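Local coordinates for protein arabinan endo-1,5-alpha-l-arabinosidase A (PDB 1GYH) that cleaves the alpha-1,5-arabinofuranosyl bonds of linear arabinan, releasing almost exclusively arabinotriose during breakdown of the plant cell wall, at residues K98-A103 with Y107-K112; D43-T48 with F76-S81; L249-N254 with L274-Y279. All coordinates share one frame; numbering follows the deposited sequence.

Contact 1 of 3, residues K98-A103 with Y107-K112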
loop_
_atom_site.group_PDB
_atom_site.type_symbol
_atom_site.label_atom_id
_atom_site.label_comp_id
_atom_site.label_asym_id
_atom_site.label_seq_id
_atom_site.Cartn_x
_atom_site.Cartn_y
_atom_site.Cartn_z
ATOM N N LYS A 98 -6.125 3.061 -20.199
ATOM C CA LYS A 98 -6.777 4.343 -20.519
ATOM C C LYS A 98 -8.022 4.637 -19.684
ATOM O O LYS A 98 -8.410 5.796 -19.546
ATOM C CB LYS A 98 -7.203 4.381 -21.989
ATOM C CG LYS A 98 -6.094 4.244 -23.051
ATOM C CD LYS A 98 -6.718 3.885 -24.416
ATOM C CE LYS A 98 -5.761 3.678 -25.596
ATOM N NZ LYS A 98 -6.500 3.303 -26.936
ATOM N N THR A 99 -8.657 3.604 -19.137
ATOM C CA THR A 99 -9.877 3.769 -18.359
ATOM C C THR A 99 -10.050 2.620 -17.375
ATOM O O THR A 99 -9.339 1.635 -17.464
ATOM C CB THR A 99 -11.088 3.906 -19.308
ATOM O OG1 THR A 99 -12.286 4.139 -18.560
ATOM C CG2 THR A 99 -11.353 2.619 -20.057
ATOM N N LEU A 100 -10.967 2.758 -16.426
ATOM C CA LEU A 100 -11.231 1.719 -15.418
ATOM C C LEU A 100 -12.579 0.994 -15.625
ATOM O O LEU A 100 -12.847 0.025 -14.935
ATOM C CB LEU A 100 -11.167 2.314 -14.010
ATOM C CG LEU A 100 -9.776 2.837 -13.566
ATOM C CD1 LEU A 100 -9.776 3.261 -12.106
ATOM C CD2 LEU A 100 -8.643 1.798 -13.824
ATOM N N ASN A 101 -13.410 1.481 -16.542
ATOM C CA ASN A 101 -14.687 0.850 -16.899
ATOM C C ASN A 101 -14.483 -0.316 -17.894
ATOM O O ASN A 101 -14.164 -0.115 -19.039
ATOM C CB ASN A 101 -15.654 1.898 -17.521
ATOM C CG ASN A 101 -17.013 1.332 -17.872
ATOM O OD1 ASN A 101 -17.296 0.142 -17.681
ATOM N ND2 ASN A 101 -17.874 2.191 -18.429
ATOM N N PRO A 102 -14.715 -1.536 -17.466
ATOM C CA PRO A 102 -14.487 -2.698 -18.353
ATOM C C PRO A 102 -15.403 -2.828 -19.594
ATOM O O PRO A 102 -15.054 -3.560 -20.528
ATOM C CB PRO A 102 -14.626 -3.898 -17.381
ATOM C CG PRO A 102 -15.535 -3.396 -16.263
ATOM C CD PRO A 102 -15.188 -1.916 -16.119
ATOM N N ALA A 103 -16.541 -2.126 -19.614
ATOM C CA ALA A 103 -17.436 -2.053 -20.774
ATOM C C ALA A 103 -16.933 -1.045 -21.797
ATOM O O ALA A 103 -17.369 -1.049 -22.934
ATOM C CB ALA A 103 -18.887 -1.686 -20.331
ATOM N N TYR A 107 -10.937 0.199 -22.802
ATOM C CA TYR A 107 -10.437 -0.595 -21.684
ATOM C C TYR A 107 -9.492 -1.745 -22.095
ATOM O O TYR A 107 -9.912 -2.684 -22.785
ATOM C CB TYR A 107 -11.591 -1.182 -20.885
ATOM C CG TYR A 107 -11.199 -1.892 -19.590
ATOM C CD1 TYR A 107 -10.956 -3.277 -19.557
ATOM C CD2 TYR A 107 -11.142 -1.198 -18.393
ATOM C CE1 TYR A 107 -10.653 -3.925 -18.339
ATOM C CE2 TYR A 107 -10.826 -1.823 -17.184
ATOM C CZ TYR A 107 -10.595 -3.189 -17.153
ATOM O OH TYR A 107 -10.309 -3.784 -15.942
ATOM N N ARG A 108 -8.249 -1.652 -21.624
ATOM C CA ARG A 108 -7.249 -2.739 -21.723
ATOM C C ARG A 108 -6.031 -2.438 -20.875
ATOM O O ARG A 108 -5.391 -1.423 -21.058
ATOM C CB ARG A 108 -6.816 -2.958 -23.183
ATOM C CG ARG A 108 -5.764 -4.076 -23.353
ATOM C CD ARG A 108 -5.504 -4.509 -24.784
ATOM N NE ARG A 108 -4.655 -3.555 -25.473
ATOM C CZ ARG A 108 -4.181 -3.711 -26.682
ATOM N NH1 ARG A 108 -4.462 -4.796 -27.386
ATOM N NH2 ARG A 108 -3.458 -2.758 -27.231
ATOM N N TRP A 109 -5.699 -3.345 -19.964
ATOM C CA TRP A 109 -4.463 -3.302 -19.206
ATOM C C TRP A 109 -3.254 -3.789 -20.013
ATOM O O TRP A 109 -3.264 -4.895 -20.576
ATOM C CB TRP A 109 -4.596 -4.131 -17.909
ATOM C CG TRP A 109 -5.553 -3.567 -16.923
ATOM C CD1 TRP A 109 -6.824 -3.994 -16.684
ATOM C CD2 TRP A 109 -5.342 -2.449 -16.069
ATOM N NE1 TRP A 109 -7.414 -3.209 -15.725
ATOM C CE2 TRP A 109 -6.522 -2.258 -15.325
ATOM C CE3 TRP A 109 -4.268 -1.576 -15.851
ATOM C CZ2 TRP A 109 -6.677 -1.216 -14.396
ATOM C CZ3 TRP A 109 -4.421 -0.519 -14.895
ATOM C CH2 TRP A 109 -5.609 -0.382 -14.179
ATOM N N GLU A 110 -2.208 -2.955 -20.061
ATOM C CA GLU A 110 -0.997 -3.233 -20.807
ATOM C C GLU A 110 0.202 -3.229 -19.879
ATOM O O GLU A 110 0.594 -2.199 -19.332
ATOM C CB GLU A 110 -0.826 -2.221 -21.957
ATOM C CG GLU A 110 -2.083 -2.104 -22.815
ATOM C CD GLU A 110 -1.900 -1.342 -24.110
ATOM O OE1 GLU A 110 -0.806 -0.785 -24.362
ATOM O OE2 GLU A 110 -2.866 -1.315 -24.886
ATOM N N ASP A 111 0.815 -4.395 -19.709
ATOM C CA ASP A 111 1.928 -4.529 -18.757
ATOM C C ASP A 111 3.170 -3.879 -19.342
ATOM O O ASP A 111 3.465 -4.047 -20.510
ATOM C CB ASP A 111 2.220 -6.011 -18.468
ATOM C CG ASP A 111 3.180 -6.208 -17.320
ATOM O OD1 ASP A 111 3.197 -5.379 -16.368
ATOM O OD2 ASP A 111 3.946 -7.186 -17.272
ATOM N N LYS A 112 3.893 -3.168 -18.500
ATOM C CA LYS A 112 5.112 -2.485 -18.857
ATOM C C LYS A 112 6.345 -3.136 -18.199
ATOM O O LYS A 112 7.481 -2.685 -18.403
ATOM C CB LYS A 112 4.976 -0.998 -18.451
ATOM C CG LYS A 112 3.716 -0.296 -19.045
ATOM C CD LYS A 112 3.709 -0.298 -20.544
ATOM C CE LYS A 112 2.462 0.354 -21.116
ATOM N NZ LYS A 112 2.504 0.457 -22.587
HETATM O O HOH W 1 -6.149 0.888 -22.498
HETATM O O HOH W 2 -5.839 0.279 -25.513
HETATM O O HOH W 3 -12.134 -2.521 -13.874
#
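Tyr107 lays its ring against the turn made by residues 99-102, and Pro102 sits squarely on one face: Pro102 CA stands 3.6 Å from the centroid of the Tyr107 ring, 11° off the ring normal, a CH-pi contact. With CG anti to the backbone N (chi1 -173°), the ring runs along the loop, and the carbonyl oxygens of Thr99, Leu100 and Asn101 approach it obliquely; Asn101 O is 3.3 Å from Tyr107 CD2. Thr99 CG2 packs near the start of the same residue, 3.7 Å from Tyr107 CA.

Leu100 turns its CB away, yet its CD2 swings back to touch Trp109 CZ2 at 3.6 Å. The indole in turn gives its N-H to the phenol, Trp109 NE1 to Tyr107 OH at 3.0 Å, and a water bridges Tyr107 OH to Leu100 O. Asp43, from the preceding propeller blade, also hydrogen-bonds this hydroxyl. An Asx turn, Ala103 N to Asn101 OD1, shapes the loop just beyond Leu100.

No direct hydrogen bond crosses the contact. Apolar and CH-pi packing join the loop to the approach to the blade's outermost strand, 110-118, while indole, carboxylate and water together fix the phenol's polar end.

Contact 2 of 3, residues D43-T48 with F76-S81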
loop_
_atom_site.group_PDB
_atom_site.type_symbol
_atom_site.label_atom_id
_atom_site.label_comp_id
_atom_site.label_asym_id
_atom_site.label_seq_id
_atom_site.Cartn_x
_atom_site.Cartn_y
_atom_site.Cartn_z
ATOM N N ASP A 43 -13.331 -6.546 -12.350
ATOM C CA ASP A 43 -12.376 -7.304 -13.180
ATOM C C ASP A 43 -11.172 -7.796 -12.351
ATOM O O ASP A 43 -11.083 -7.544 -11.148
ATOM C CB ASP A 43 -11.866 -6.374 -14.314
ATOM C CG ASP A 43 -11.257 -7.081 -15.485
ATOM O OD1 ASP A 43 -11.468 -8.286 -15.719
ATOM O OD2 ASP A 43 -10.566 -6.446 -16.292
ATOM N N ARG A 44 -10.257 -8.514 -13.006
ATOM C CA ARG A 44 -8.907 -8.702 -12.513
ATOM C C ARG A 44 -7.954 -8.145 -13.540
ATOM O O ARG A 44 -8.172 -8.308 -14.738
ATOM C CB ARG A 44 -8.640 -10.183 -12.167
ATOM C CG ARG A 44 -8.958 -11.169 -13.291
ATOM C CD ARG A 44 -8.799 -12.659 -12.942
ATOM N NE ARG A 44 -7.387 -13.051 -12.820
ATOM C CZ ARG A 44 -6.948 -14.208 -12.307
ATOM N NH1 ARG A 44 -7.789 -15.136 -11.890
ATOM N NH2 ARG A 44 -5.649 -14.443 -12.235
ATOM N N ALA A 45 -6.917 -7.439 -13.100
ATOM C CA ALA A 45 -6.065 -6.742 -14.046
ATOM C C ALA A 45 -5.403 -7.687 -15.036
ATOM O O ALA A 45 -5.452 -7.443 -16.249
ATOM C CB ALA A 45 -5.026 -5.911 -13.311
ATOM N N PHE A 46 -4.765 -8.738 -14.523
ATOM C CA PHE A 46 -4.248 -9.857 -15.363
ATOM C C PHE A 46 -5.233 -11.015 -15.371
ATOM O O PHE A 46 -5.598 -11.541 -14.310
ATOM C CB PHE A 46 -2.904 -10.370 -14.828
ATOM C CG PHE A 46 -1.776 -9.360 -14.923
ATOM C CD1 PHE A 46 -1.649 -8.339 -13.964
ATOM C CD2 PHE A 46 -0.871 -9.406 -15.976
ATOM C CE1 PHE A 46 -0.588 -7.434 -14.021
ATOM C CE2 PHE A 46 0.178 -8.485 -16.072
ATOM C CZ PHE A 46 0.300 -7.479 -15.090
ATOM N N ALA A 47 -5.684 -11.386 -16.548
ATOM C CA ALA A 47 -6.549 -12.551 -16.739
ATOM C C ALA A 47 -5.858 -13.830 -16.230
ATOM O O ALA A 47 -6.509 -14.724 -15.669
ATOM C CB ALA A 47 -6.899 -12.696 -18.165
ATOM N N THR A 48 -4.545 -13.898 -16.406
ATOM C CA THR A 48 -3.766 -14.981 -15.816
ATOM C C THR A 48 -2.691 -14.386 -14.884
ATOM O O THR A 48 -2.964 -14.137 -13.713
ATOM C CB THR A 48 -3.182 -15.922 -16.918
ATOM O OG1 THR A 48 -2.413 -15.184 -17.877
ATOM C CG2 THR A 48 -4.267 -16.552 -17.745
ATOM N N PHE A 76 -4.144 5.538 -16.221
ATOM C CA PHE A 76 -4.210 4.855 -14.922
ATOM C C PHE A 76 -3.004 3.883 -14.807
ATOM O O PHE A 76 -2.872 2.983 -15.639
ATOM C CB PHE A 76 -5.545 4.100 -14.769
ATOM C CG PHE A 76 -6.744 4.988 -14.731
ATOM C CD1 PHE A 76 -7.304 5.479 -15.895
ATOM C CD2 PHE A 76 -7.279 5.390 -13.523
ATOM C CE1 PHE A 76 -8.431 6.329 -15.866
ATOM C CE2 PHE A 76 -8.397 6.234 -13.486
ATOM C CZ PHE A 76 -8.949 6.719 -14.651
ATOM N N TYR A 77 -2.145 4.112 -13.822
ATOM C CA TYR A 77 -0.963 3.307 -13.542
ATOM C C TYR A 77 -1.245 2.435 -12.301
ATOM O O TYR A 77 -1.504 2.945 -11.212
ATOM C CB TYR A 77 0.253 4.184 -13.289
ATOM C CG TYR A 77 0.792 4.914 -14.478
ATOM C CD1 TYR A 77 0.109 6.003 -15.025
ATOM C CD2 TYR A 77 1.966 4.545 -15.074
ATOM C CE1 TYR A 77 0.586 6.666 -16.097
ATOM C CE2 TYR A 77 2.442 5.225 -16.173
ATOM C CZ TYR A 77 1.750 6.274 -16.674
ATOM O OH TYR A 77 2.210 6.957 -17.759
ATOM N N LEU A 78 -1.201 1.111 -12.493
ATOM C CA LEU A 78 -1.453 0.151 -11.442
ATOM C C LEU A 78 -0.144 -0.604 -11.184
ATOM O O LEU A 78 0.265 -1.436 -11.987
ATOM C CB LEU A 78 -2.562 -0.801 -11.881
ATOM C CG LEU A 78 -2.833 -2.001 -10.956
ATOM C CD1 LEU A 78 -3.244 -1.454 -9.561
ATOM C CD2 LEU A 78 -3.901 -2.967 -11.476
ATOM N N TYR A 79 0.492 -0.286 -10.070
ATOM C CA TYR A 79 1.687 -0.966 -9.578
ATOM C C TYR A 79 1.270 -2.191 -8.769
ATOM O O TYR A 79 0.226 -2.185 -8.154
ATOM C CB TYR A 79 2.548 -0.013 -8.741
ATOM C CG TYR A 79 2.985 1.176 -9.557
ATOM C CD1 TYR A 79 2.126 2.288 -9.739
ATOM C CD2 TYR A 79 4.218 1.185 -10.202
ATOM C CE1 TYR A 79 2.528 3.366 -10.525
ATOM C CE2 TYR A 79 4.610 2.249 -10.999
ATOM C CZ TYR A 79 3.780 3.342 -11.134
ATOM O OH TYR A 79 4.183 4.366 -11.930
ATOM N N TYR A 80 2.089 -3.255 -8.803
ATOM C CA TYR A 80 1.713 -4.541 -8.216
ATOM C C TYR A 80 3.011 -5.291 -7.877
ATOM O O TYR A 80 4.068 -4.991 -8.451
ATOM C CB TYR A 80 0.815 -5.370 -9.189
ATOM C CG TYR A 80 1.489 -5.701 -10.523
ATOM C CD1 TYR A 80 2.336 -6.804 -10.631
ATOM C CD2 TYR A 80 1.353 -4.857 -11.648
ATOM C CE1 TYR A 80 2.994 -7.104 -11.807
ATOM C CE2 TYR A 80 2.016 -5.125 -12.845
ATOM C CZ TYR A 80 2.848 -6.272 -12.924
ATOM O OH TYR A 80 3.529 -6.608 -14.074
ATOM N N SER A 81 2.913 -6.248 -6.942
ATOM C CA SER A 81 4.075 -6.983 -6.411
ATOM C C SER A 81 3.958 -8.483 -6.755
ATOM O O SER A 81 2.902 -9.087 -6.592
ATOM C CB SER A 81 4.189 -6.812 -4.882
ATOM O OG SER A 81 3.954 -5.458 -4.475
#
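Phe46 drives the edge of its ring into the face of Tyr80, a T-shaped (edge-to-face) pair with centroids 5.0 Å apart and planes at 73°. The leading edge is CE1 and CZ: Phe46 CE1 stands over the tyrosine face, displaced toward the rim, and Phe46 CZ lies 3.6 Å from Tyr80 CZ. The two side chains cross at about a right angle. Tyr80 holds CG between its backbone N and carbonyl carbon (chi1 60°), which carries the ring out from the strand, roughly square to it, with a face presented to Phe46.

One residue before Phe46 and two before Tyr80, Ala45 points its methyl at Leu78, CB to CD2 at 3.6 Å. The pairing is thus a small methyl contact beside a larger aromatic one. Behind Phe46 the chain is braced by Arg44, whose NE donates to Phe46 O at 2.8 Å in the carbonyl plane.

These residues join the loop that directly follows strand 38-44, in one blade of the five-bladed propeller, to strand 75-82 of the next; Leu64 on strand 63-72 touches both rings. The side chain of Phe46 comes to about 8 Å from Gly62, a probable substrate-binding residue. Apolar contacts carry the interface, and the tyrosine's polar end is satisfied by Asp111 on strand 110-118. That bond probably restrains the ring's position, so the face offered to Phe46 is held from its hydroxyl end.

Contact 3 of 3, residues L249-N254 with L274-Y279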
loop_
_atom_site.group_PDB
_atom_site.type_symbol
_atom_site.label_atom_id
_atom_site.label_comp_id
_atom_site.label_asym_id
_atom_site.label_seq_id
_atom_site.Cartn_x
_atom_site.Cartn_y
_atom_site.Cartn_z
ATOM N N LEU A 249 1.731 6.094 17.168
ATOM C CA LEU A 249 0.495 5.348 16.996
ATOM C C LEU A 249 -0.638 6.156 16.356
ATOM O O LEU A 249 -0.975 7.242 16.827
ATOM C CB LEU A 249 0.025 4.744 18.327
ATOM C CG LEU A 249 -1.344 4.040 18.272
ATOM C CD1 LEU A 249 -1.268 2.826 17.375
ATOM C CD2 LEU A 249 -1.894 3.658 19.647
ATOM N N LEU A 250 -1.216 5.614 15.292
ATOM C CA LEU A 250 -2.445 6.158 14.694
ATOM C C LEU A 250 -3.699 5.371 15.075
ATOM O O LEU A 250 -4.700 5.931 15.537
ATOM C CB LEU A 250 -2.317 6.209 13.176
ATOM C CG LEU A 250 -3.565 6.707 12.423
ATOM C CD1 LEU A 250 -3.885 8.160 12.863
ATOM C CD2 LEU A 250 -3.382 6.640 10.954
ATOM N N ILE A 251 -3.659 4.053 14.866
ATOM C CA ILE A 251 -4.763 3.186 15.228
ATOM C C ILE A 251 -4.218 1.761 15.349
ATOM O O ILE A 251 -3.379 1.336 14.528
ATOM C CB ILE A 251 -5.908 3.238 14.194
ATOM C CG1 ILE A 251 -7.115 2.387 14.620
ATOM C CG2 ILE A 251 -5.404 2.959 12.716
ATOM C CD1 ILE A 251 -8.424 2.682 13.781
ATOM N N LYS A 252 -4.723 1.090 16.376
ATOM C CA LYS A 252 -4.493 -0.317 16.667
ATOM C C LYS A 252 -5.809 -1.043 16.868
ATOM O O LYS A 252 -6.889 -0.453 16.956
ATOM C CB LYS A 252 -3.609 -0.512 17.895
ATOM C CG LYS A 252 -4.176 -0.036 19.251
ATOM C CD LYS A 252 -3.157 -0.136 20.425
ATOM C CE LYS A 252 -3.806 0.386 21.736
ATOM N NZ LYS A 252 -3.128 -0.061 22.997
ATOM N N GLY A 253 -5.722 -2.364 16.915
ATOM C CA GLY A 253 -6.909 -3.186 16.996
ATOM C C GLY A 253 -7.518 -3.253 18.351
ATOM O O GLY A 253 -6.963 -2.731 19.309
ATOM N N ASN A 254 -8.671 -3.912 18.417
ATOM C CA ASN A 254 -9.405 -4.124 19.644
ATOM C C ASN A 254 -10.012 -5.559 19.677
ATOM O O ASN A 254 -9.642 -6.414 18.866
ATOM C CB ASN A 254 -10.481 -3.027 19.802
ATOM C CG ASN A 254 -11.438 -2.972 18.634
ATOM O OD1 ASN A 254 -11.952 -4.030 18.170
ATOM N ND2 ASN A 254 -11.710 -1.732 18.134
ATOM N N LEU A 274 -8.860 7.624 5.505
ATOM C CA LEU A 274 -7.920 6.521 5.736
ATOM C C LEU A 274 -8.608 5.201 5.247
ATOM O O LEU A 274 -9.755 4.942 5.602
ATOM C CB LEU A 274 -7.642 6.420 7.231
ATOM C CG LEU A 274 -6.572 5.368 7.623
ATOM C CD1 LEU A 274 -5.222 5.770 7.216
ATOM C CD2 LEU A 274 -6.589 5.116 9.113
ATOM N N VAL A 275 -7.899 4.400 4.449
ATOM C CA VAL A 275 -8.445 3.173 3.788
ATOM C C VAL A 275 -7.529 2.005 4.230
ATOM O O VAL A 275 -6.320 2.091 4.099
ATOM C CB VAL A 275 -8.463 3.318 2.256
ATOM C CG1 VAL A 275 -9.089 2.094 1.528
ATOM C CG2 VAL A 275 -9.293 4.530 1.851
ATOM N N LEU A 276 -8.100 0.959 4.795
ATOM C CA LEU A 276 -7.299 -0.148 5.355
ATOM C C LEU A 276 -8.072 -1.475 5.406
ATOM O O LEU A 276 -9.284 -1.515 5.141
ATOM C CB LEU A 276 -6.809 0.216 6.767
ATOM C CG LEU A 276 -7.807 0.538 7.889
ATOM C CD1 LEU A 276 -8.500 -0.723 8.383
ATOM C CD2 LEU A 276 -7.098 1.147 9.060
ATOM N N HIS A 277 -7.366 -2.567 5.733
ATOM C CA HIS A 277 -8.060 -3.811 6.061
ATOM C C HIS A 277 -7.931 -4.120 7.536
ATOM O O HIS A 277 -6.965 -3.706 8.184
ATOM C CB HIS A 277 -7.614 -4.999 5.187
ATOM C CG HIS A 277 -6.241 -5.524 5.490
ATOM N ND1 HIS A 277 -5.176 -5.342 4.631
ATOM C CD2 HIS A 277 -5.766 -6.249 6.531
ATOM C CE1 HIS A 277 -4.104 -5.934 5.128
ATOM N NE2 HIS A 277 -4.424 -6.475 6.291
ATOM N N ALA A 278 -8.913 -4.841 8.048
ATOM C CA ALA A 278 -8.973 -5.205 9.440
ATOM C C ALA A 278 -9.570 -6.598 9.604
ATOM O O ALA A 278 -10.589 -6.911 8.995
ATOM C CB ALA A 278 -9.790 -4.142 10.239
ATOM N N TYR A 279 -8.960 -7.411 10.488
ATOM C CA TYR A 279 -9.374 -8.819 10.633
ATOM C C TYR A 279 -10.512 -9.004 11.652
ATOM O O TYR A 279 -10.333 -8.756 12.852
ATOM C CB TYR A 279 -8.132 -9.687 11.019
ATOM C CG TYR A 279 -6.931 -9.566 10.066
ATOM C CD1 TYR A 279 -6.907 -10.215 8.804
ATOM C CD2 TYR A 279 -5.811 -8.825 10.406
ATOM C CE1 TYR A 279 -5.801 -10.082 7.930
ATOM C CE2 TYR A 279 -4.707 -8.701 9.525
ATOM C CZ TYR A 279 -4.686 -9.348 8.290
ATOM O OH TYR A 279 -3.565 -9.226 7.404
#
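Leu250 and Leu274 reach toward each other tip to tip, their CD2 methyls meeting at 4.0 Å. In both, CG is anti to the backbone N (chi1 178° in Leu250, -175° in Leu274), extending each branched end toward the opposing strand. This is the closest part of the contact. Next to it the packing relaxes: Ile251 CG2 lies 4.4 Å from Leu274 CD2, and is equally distant from Leu276 CD2. The isoleucine methyl therefore faces two leucines spaced two residues apart on strand 271-280, touching both only lightly.

The backbones stay well apart, the axes of strands 249-251 and 274-279 coming no nearer than 11.2 Å at an angle of 75°. Such a steep crossing, bridged purely by aliphatic side chains, is face-to-face packing of neighbouring blades in the five-bladed beta-propeller: 248-251 is the outermost strand of one four-stranded sheet, and 271-280 an inner strand of the next. On strand 248-251, Leu250 and Ile251 both face Leu222 in a classic beta bulge. The bulge helps explain why two consecutive residues can both point toward the neighbouring blade. Leu222 itself touches Ile251 and Leu276, and Leu292 adds to the apolar surroundings of Ile251.

The packing fades beyond Ile251. Lys252 is exposed, and the chain from there through Gly253 to partly exposed Asn254 runs on without touching strand 274-279. That strand stays buried past Leu276; His277, on its other face, hydrogen-bonds through ND1 to the backbone N of Asp9, the probable catalytic proton acceptor.

In the fold
From the N terminus, the chain leaves strand 38-44 and enters the next propeller blade; contact 2 closes this 27-residue excursion by bringing 76-81 back against 43-48. Contact 1 follows within that second blade and is much more local, closing the loop between strands 90-97 and 110-118 over just three intervening residues. Contact 3 comes far later, again joining two successive blades, with 19 residues between its segments. The three lie in series; none nests or crosses. Contacts 1 and 2 nevertheless touch, sharing hydrogen bonds as well as packing of Trp109 on Leu78 and Leu100 on Phe76. Contact 3 stands on the opposite side of the chain's centre, its centre 25 Å from that of contact 2.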